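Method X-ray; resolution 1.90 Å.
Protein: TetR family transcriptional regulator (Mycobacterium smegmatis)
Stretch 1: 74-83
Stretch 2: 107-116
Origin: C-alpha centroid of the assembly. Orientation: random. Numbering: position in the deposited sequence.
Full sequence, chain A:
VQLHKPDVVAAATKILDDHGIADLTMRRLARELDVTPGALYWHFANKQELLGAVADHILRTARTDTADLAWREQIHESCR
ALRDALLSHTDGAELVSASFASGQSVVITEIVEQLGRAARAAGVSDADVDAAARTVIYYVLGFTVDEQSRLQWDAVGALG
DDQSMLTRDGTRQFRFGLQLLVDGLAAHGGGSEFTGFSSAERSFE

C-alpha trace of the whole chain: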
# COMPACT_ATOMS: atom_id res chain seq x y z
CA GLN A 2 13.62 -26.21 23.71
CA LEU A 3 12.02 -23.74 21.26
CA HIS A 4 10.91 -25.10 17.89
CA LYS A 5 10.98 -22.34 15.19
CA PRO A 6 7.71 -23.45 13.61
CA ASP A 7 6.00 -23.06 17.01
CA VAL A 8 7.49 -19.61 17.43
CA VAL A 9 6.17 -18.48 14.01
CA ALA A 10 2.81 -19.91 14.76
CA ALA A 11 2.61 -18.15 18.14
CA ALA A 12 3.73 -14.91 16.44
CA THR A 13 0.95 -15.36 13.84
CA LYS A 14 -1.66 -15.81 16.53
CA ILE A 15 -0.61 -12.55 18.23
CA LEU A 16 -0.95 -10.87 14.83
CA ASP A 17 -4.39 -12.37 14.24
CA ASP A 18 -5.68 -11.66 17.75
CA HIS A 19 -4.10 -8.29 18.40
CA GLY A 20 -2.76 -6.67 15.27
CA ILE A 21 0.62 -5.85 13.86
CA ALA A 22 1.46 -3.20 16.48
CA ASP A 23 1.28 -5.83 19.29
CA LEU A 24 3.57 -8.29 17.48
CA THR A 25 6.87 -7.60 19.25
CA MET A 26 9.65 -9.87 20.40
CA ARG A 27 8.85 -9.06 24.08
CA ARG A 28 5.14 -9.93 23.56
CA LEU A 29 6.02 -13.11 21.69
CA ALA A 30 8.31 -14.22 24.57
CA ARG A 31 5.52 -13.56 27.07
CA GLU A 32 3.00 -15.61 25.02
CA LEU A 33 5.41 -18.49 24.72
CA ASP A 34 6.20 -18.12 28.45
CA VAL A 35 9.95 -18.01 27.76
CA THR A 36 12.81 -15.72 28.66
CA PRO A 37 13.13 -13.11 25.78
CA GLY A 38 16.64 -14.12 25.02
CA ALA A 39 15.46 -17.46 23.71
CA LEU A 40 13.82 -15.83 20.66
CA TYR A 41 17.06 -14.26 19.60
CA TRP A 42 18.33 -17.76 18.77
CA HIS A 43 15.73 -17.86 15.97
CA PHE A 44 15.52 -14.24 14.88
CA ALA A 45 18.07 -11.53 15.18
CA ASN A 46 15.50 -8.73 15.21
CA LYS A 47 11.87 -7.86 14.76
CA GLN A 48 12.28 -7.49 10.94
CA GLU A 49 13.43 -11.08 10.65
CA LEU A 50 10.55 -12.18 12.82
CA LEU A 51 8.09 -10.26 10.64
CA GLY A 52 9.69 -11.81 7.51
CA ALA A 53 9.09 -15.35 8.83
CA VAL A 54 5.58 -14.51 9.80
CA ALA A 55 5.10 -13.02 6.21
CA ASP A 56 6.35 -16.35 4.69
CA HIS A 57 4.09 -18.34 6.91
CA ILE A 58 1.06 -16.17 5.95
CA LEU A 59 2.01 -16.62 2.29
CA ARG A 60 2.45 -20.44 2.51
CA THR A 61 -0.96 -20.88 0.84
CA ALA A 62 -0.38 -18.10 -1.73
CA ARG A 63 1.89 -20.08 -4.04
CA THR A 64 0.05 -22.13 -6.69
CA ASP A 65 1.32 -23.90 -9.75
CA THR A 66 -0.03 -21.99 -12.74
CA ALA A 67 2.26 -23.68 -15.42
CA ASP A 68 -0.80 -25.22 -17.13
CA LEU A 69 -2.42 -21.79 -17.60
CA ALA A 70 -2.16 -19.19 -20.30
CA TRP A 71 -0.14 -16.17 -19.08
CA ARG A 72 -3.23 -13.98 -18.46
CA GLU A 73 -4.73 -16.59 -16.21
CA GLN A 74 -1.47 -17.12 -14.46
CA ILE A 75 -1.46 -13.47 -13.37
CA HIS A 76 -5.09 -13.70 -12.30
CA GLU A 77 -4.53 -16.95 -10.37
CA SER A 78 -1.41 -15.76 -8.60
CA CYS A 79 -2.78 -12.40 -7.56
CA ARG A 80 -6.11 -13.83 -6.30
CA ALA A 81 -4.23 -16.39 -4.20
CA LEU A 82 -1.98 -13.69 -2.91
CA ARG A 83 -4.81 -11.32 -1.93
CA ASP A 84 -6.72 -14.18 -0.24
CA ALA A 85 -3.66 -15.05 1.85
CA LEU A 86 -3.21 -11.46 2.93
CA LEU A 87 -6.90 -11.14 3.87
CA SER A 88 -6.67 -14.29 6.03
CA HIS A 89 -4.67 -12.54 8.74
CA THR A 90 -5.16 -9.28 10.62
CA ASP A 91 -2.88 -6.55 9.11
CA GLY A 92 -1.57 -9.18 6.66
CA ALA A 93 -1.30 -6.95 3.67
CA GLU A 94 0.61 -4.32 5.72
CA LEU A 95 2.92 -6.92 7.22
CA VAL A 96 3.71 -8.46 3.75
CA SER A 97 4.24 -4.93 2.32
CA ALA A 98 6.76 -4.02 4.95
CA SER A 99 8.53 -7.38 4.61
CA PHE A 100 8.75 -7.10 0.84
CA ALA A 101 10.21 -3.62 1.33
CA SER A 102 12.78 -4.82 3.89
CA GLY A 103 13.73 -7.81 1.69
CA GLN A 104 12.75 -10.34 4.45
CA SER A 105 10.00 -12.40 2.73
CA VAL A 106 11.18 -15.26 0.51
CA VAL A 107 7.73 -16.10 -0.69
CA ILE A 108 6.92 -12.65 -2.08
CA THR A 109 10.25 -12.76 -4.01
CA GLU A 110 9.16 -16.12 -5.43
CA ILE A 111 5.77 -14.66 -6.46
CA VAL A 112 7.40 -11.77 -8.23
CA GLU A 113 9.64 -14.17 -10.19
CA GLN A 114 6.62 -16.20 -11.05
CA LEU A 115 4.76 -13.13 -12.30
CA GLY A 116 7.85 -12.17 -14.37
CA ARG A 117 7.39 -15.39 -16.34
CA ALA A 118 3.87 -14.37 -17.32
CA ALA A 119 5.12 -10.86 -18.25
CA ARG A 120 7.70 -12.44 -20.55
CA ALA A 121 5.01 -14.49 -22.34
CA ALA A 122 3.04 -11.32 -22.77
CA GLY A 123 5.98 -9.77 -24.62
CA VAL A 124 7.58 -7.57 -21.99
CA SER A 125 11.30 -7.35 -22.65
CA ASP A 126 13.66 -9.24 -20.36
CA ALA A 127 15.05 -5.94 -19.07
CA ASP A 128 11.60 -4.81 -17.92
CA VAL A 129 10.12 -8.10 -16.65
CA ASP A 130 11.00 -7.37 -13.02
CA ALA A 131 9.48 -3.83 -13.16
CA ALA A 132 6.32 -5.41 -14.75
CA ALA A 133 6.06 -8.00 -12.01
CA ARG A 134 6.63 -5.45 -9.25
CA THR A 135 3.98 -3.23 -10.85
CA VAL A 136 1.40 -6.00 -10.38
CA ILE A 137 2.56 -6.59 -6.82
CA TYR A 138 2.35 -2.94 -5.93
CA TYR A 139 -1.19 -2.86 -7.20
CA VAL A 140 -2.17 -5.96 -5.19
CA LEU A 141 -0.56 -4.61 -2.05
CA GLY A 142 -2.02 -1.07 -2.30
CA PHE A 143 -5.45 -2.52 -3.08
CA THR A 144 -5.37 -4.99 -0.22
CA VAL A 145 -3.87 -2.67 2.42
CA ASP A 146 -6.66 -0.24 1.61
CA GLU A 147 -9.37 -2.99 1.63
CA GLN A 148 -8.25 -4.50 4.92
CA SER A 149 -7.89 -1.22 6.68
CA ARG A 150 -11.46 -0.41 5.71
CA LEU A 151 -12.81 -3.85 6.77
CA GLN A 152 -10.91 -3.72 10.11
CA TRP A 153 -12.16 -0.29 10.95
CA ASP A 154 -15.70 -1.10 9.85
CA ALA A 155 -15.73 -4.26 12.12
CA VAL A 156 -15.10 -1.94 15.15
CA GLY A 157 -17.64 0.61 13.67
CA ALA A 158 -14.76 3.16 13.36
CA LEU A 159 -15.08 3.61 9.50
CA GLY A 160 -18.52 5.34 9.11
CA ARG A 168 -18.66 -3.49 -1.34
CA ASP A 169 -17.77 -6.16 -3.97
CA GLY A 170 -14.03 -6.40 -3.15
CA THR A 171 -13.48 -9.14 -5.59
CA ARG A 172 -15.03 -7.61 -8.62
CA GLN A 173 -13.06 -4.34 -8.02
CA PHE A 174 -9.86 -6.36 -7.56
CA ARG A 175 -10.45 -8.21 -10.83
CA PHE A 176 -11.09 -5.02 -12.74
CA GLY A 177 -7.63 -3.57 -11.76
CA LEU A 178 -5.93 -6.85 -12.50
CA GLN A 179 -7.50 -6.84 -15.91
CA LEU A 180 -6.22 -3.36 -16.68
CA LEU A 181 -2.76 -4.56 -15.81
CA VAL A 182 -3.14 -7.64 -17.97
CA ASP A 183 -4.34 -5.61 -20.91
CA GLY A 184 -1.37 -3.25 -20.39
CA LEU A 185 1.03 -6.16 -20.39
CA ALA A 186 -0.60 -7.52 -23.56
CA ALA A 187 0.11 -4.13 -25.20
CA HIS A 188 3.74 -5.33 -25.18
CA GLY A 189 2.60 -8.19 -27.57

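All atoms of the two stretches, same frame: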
# COMPACT_ATOMS: atom_id res chain seq x y z
N GLN A 74 -2.46 -17.07 -15.50
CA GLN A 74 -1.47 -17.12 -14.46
C GLN A 74 -1.41 -15.87 -13.54
O GLN A 74 -1.19 -15.98 -12.30
CB GLN A 74 -0.05 -17.26 -15.04
CG GLN A 74 0.20 -18.58 -15.82
CD GLN A 74 1.52 -18.59 -16.55
OE1 GLN A 74 2.52 -18.06 -16.10
NE2 GLN A 74 1.51 -19.24 -17.72
N ILE A 75 -1.49 -14.69 -14.16
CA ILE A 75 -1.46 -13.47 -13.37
C ILE A 75 -2.71 -13.43 -12.49
O ILE A 75 -2.63 -13.18 -11.30
CB ILE A 75 -1.42 -12.26 -14.27
CG1 ILE A 75 0.01 -12.20 -14.87
CG2 ILE A 75 -1.74 -11.01 -13.43
CD1 ILE A 75 0.09 -11.27 -15.96
N HIS A 76 -3.85 -13.69 -13.09
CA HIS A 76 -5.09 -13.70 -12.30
C HIS A 76 -4.98 -14.66 -11.12
O HIS A 76 -5.30 -14.30 -9.99
CB HIS A 76 -6.36 -13.94 -13.18
CG HIS A 76 -6.75 -12.75 -14.00
ND1 HIS A 76 -7.38 -11.63 -13.45
CD2 HIS A 76 -6.65 -12.50 -15.34
CE1 HIS A 76 -7.60 -10.74 -14.40
NE2 HIS A 76 -7.17 -11.24 -15.55
N GLU A 77 -4.51 -15.88 -11.37
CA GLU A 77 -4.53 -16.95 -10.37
C GLU A 77 -3.58 -16.62 -9.27
O GLU A 77 -3.92 -16.65 -8.06
CB GLU A 77 -4.24 -18.34 -11.03
CG GLU A 77 -4.53 -19.53 -10.16
CD GLU A 77 -6.04 -19.87 -10.02
OE1 GLU A 77 -6.91 -19.30 -10.71
OE2 GLU A 77 -6.36 -20.76 -9.21
N SER A 78 -2.36 -16.16 -9.61
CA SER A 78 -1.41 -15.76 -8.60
C SER A 78 -1.83 -14.61 -7.72
O SER A 78 -1.57 -14.59 -6.51
CB SER A 78 -0.02 -15.48 -9.20
OG SER A 78 0.52 -16.74 -9.63
N CYS A 79 -2.42 -13.60 -8.31
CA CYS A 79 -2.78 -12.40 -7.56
C CYS A 79 -3.98 -12.70 -6.66
O CYS A 79 -4.02 -12.20 -5.57
CB CYS A 79 -3.15 -11.30 -8.58
SG CYS A 79 -1.58 -10.64 -9.33
N ARG A 80 -4.97 -13.46 -7.15
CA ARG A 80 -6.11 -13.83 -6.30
C ARG A 80 -5.61 -14.62 -5.11
O ARG A 80 -6.02 -14.36 -3.97
CB ARG A 80 -7.16 -14.66 -7.02
CG ARG A 80 -8.03 -13.95 -8.03
CD ARG A 80 -9.16 -14.88 -8.49
NE ARG A 80 -8.67 -16.01 -9.31
CZ ARG A 80 -8.73 -16.10 -10.65
NH1 ARG A 80 -9.27 -15.12 -11.43
NH2 ARG A 80 -8.20 -17.18 -11.25
N ALA A 81 -4.69 -15.55 -5.34
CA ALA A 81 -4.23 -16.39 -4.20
C ALA A 81 -3.47 -15.54 -3.24
O ALA A 81 -3.57 -15.71 -2.02
CB ALA A 81 -3.36 -17.55 -4.67
N LEU A 82 -2.72 -14.56 -3.77
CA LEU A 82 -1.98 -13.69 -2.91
C LEU A 82 -2.91 -12.79 -2.05
O LEU A 82 -2.74 -12.67 -0.84
CB LEU A 82 -0.97 -12.86 -3.73
CG LEU A 82 -0.32 -11.73 -2.97
CD1 LEU A 82 0.57 -12.17 -1.82
CD2 LEU A 82 0.48 -10.88 -3.93
N ARG A 83 -3.89 -12.14 -2.69
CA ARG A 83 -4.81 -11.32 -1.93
C ARG A 83 -5.55 -12.13 -0.83
O ARG A 83 -5.72 -11.70 0.31
CB ARG A 83 -5.81 -10.70 -2.87
CG ARG A 83 -6.99 -10.05 -2.14
CD ARG A 83 -7.71 -9.19 -3.08
NE ARG A 83 -9.00 -8.78 -2.55
CZ ARG A 83 -10.16 -9.37 -2.78
NH1 ARG A 83 -10.24 -10.42 -3.56
NH2 ARG A 83 -11.26 -8.88 -2.23
N VAL A 107 8.80 -15.74 0.15
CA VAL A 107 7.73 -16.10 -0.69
C VAL A 107 7.34 -14.97 -1.64
O VAL A 107 7.02 -15.21 -2.79
CB VAL A 107 6.54 -16.61 0.11
CG1 VAL A 107 5.41 -16.98 -0.81
CG2 VAL A 107 6.95 -17.88 0.92
N ILE A 108 7.31 -13.73 -1.17
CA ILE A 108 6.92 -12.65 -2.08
C ILE A 108 7.91 -12.54 -3.25
O ILE A 108 7.53 -12.32 -4.38
CB ILE A 108 6.74 -11.30 -1.30
CG1 ILE A 108 5.96 -10.32 -2.18
CG2 ILE A 108 8.06 -10.73 -0.88
CD1 ILE A 108 4.49 -10.69 -2.24
N THR A 109 9.20 -12.78 -2.98
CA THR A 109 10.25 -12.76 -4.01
C THR A 109 9.96 -13.88 -5.03
O THR A 109 10.01 -13.66 -6.24
CB THR A 109 11.62 -12.97 -3.35
OG1 THR A 109 11.86 -11.89 -2.47
CG2 THR A 109 12.77 -13.02 -4.39
N GLU A 110 9.59 -15.06 -4.54
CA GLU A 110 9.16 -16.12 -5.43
C GLU A 110 7.93 -15.71 -6.29
O GLU A 110 7.84 -16.07 -7.44
CB GLU A 110 8.78 -17.41 -4.70
CG GLU A 110 9.94 -18.09 -4.00
CD GLU A 110 9.48 -19.25 -3.11
OE1 GLU A 110 8.30 -19.69 -3.19
OE2 GLU A 110 10.35 -19.73 -2.33
N ILE A 111 6.96 -15.03 -5.69
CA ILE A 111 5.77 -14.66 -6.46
C ILE A 111 6.10 -13.67 -7.56
O ILE A 111 5.59 -13.79 -8.66
CB ILE A 111 4.62 -14.18 -5.50
CG1 ILE A 111 4.05 -15.41 -4.74
CG2 ILE A 111 3.52 -13.49 -6.33
CD1 ILE A 111 3.42 -15.02 -3.42
N VAL A 112 6.95 -12.71 -7.26
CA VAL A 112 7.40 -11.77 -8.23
C VAL A 112 8.13 -12.44 -9.41
O VAL A 112 7.83 -12.16 -10.57
CB VAL A 112 8.39 -10.78 -7.55
CG1 VAL A 112 9.27 -10.03 -8.54
CG2 VAL A 112 7.63 -9.82 -6.68
N GLU A 113 8.99 -13.42 -9.13
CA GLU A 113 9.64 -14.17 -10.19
C GLU A 113 8.59 -14.93 -10.98
O GLU A 113 8.61 -15.00 -12.22
CB GLU A 113 10.74 -15.10 -9.58
CG GLU A 113 11.19 -16.25 -10.48
CD GLU A 113 12.29 -15.91 -11.51
OE1 GLU A 113 12.20 -16.42 -12.65
OE2 GLU A 113 13.27 -15.18 -11.19
N GLN A 114 7.64 -15.53 -10.30
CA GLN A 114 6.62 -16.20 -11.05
C GLN A 114 5.81 -15.27 -11.97
O GLN A 114 5.53 -15.60 -13.10
CB GLN A 114 5.72 -16.97 -10.09
CG GLN A 114 4.77 -17.90 -10.73
CD GLN A 114 4.20 -18.92 -9.74
OE1 GLN A 114 4.93 -19.53 -8.95
NE2 GLN A 114 2.92 -19.16 -9.82
N LEU A 115 5.44 -14.09 -11.48
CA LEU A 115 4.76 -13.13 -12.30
C LEU A 115 5.63 -12.63 -13.50
O LEU A 115 5.10 -12.34 -14.56
CB LEU A 115 4.33 -11.92 -11.48
CG LEU A 115 3.21 -12.17 -10.46
CD1 LEU A 115 3.16 -10.95 -9.58
CD2 LEU A 115 1.89 -12.52 -11.13
N GLY A 116 6.93 -12.49 -13.30
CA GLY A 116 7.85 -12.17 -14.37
C GLY A 116 7.81 -13.15 -15.51
O GLY A 116 7.85 -12.74 -16.64
O HOH W 1 1.62 -17.66 -11.89

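Two helical segments, 74-83 and 107-116, pack nearly antiparallel, with 164° between their N-to-C directions and 10.2 Å between their axes at closest approach. Each is an interior piece of a longer helix, its backbone held by regular i to i+4 hydrogen bonds such as Leu82 N to Ser78 O and Leu115 N to Ile111 O. Because the helices run in opposite senses, Ile75 lies beside Leu115 (CA to CA 6.3 Å), and one turn further along Ser78 lies beside Ile111 (CA to CA 7.6 Å). The contact is modest, burying 324 Å² in total, and it rests largely on Leu115, Leu82 and Ser78.

Leu115 covers the most surface. Its CA-to-CB bond points sideways, but with chi1 in m and chi2 in t the end of the side chain comes nearer the first helix. There Leu115 CD2 lies 4.1 Å from Ile75 CA, 4.0 Å from Ser78 CB and 4.3 Å from Cys79 SG, so a single methyl meets three residues of the opposing helix through van der Waals contact.

Leu82 makes the apolar contact at the other end. Its CA-to-CB bond points toward the second helix, and Leu82 CD1 sits 4.2 Å from Ile108 CD1 and 4.3 Å from Ile111 CD1. These two isoleucines are three residues apart, so both can offer a methyl to the same leucine.

Ser78 brings a polar element to one side of the apolar contacts. Ser78 OG is 3.4 Å from Gln114 NE2, and water 1 ties the two side chains together: it lies 2.7 Å from Ser78 OG, accepts a hydrogen bond from Gln114 NE2 at 2.9 Å, and donates one to Gln74 O at 3.3 Å. The water thus links the helices while serving a backbone carbonyl that already accepts from Ser78 N (2.9 Å to Gln74 O).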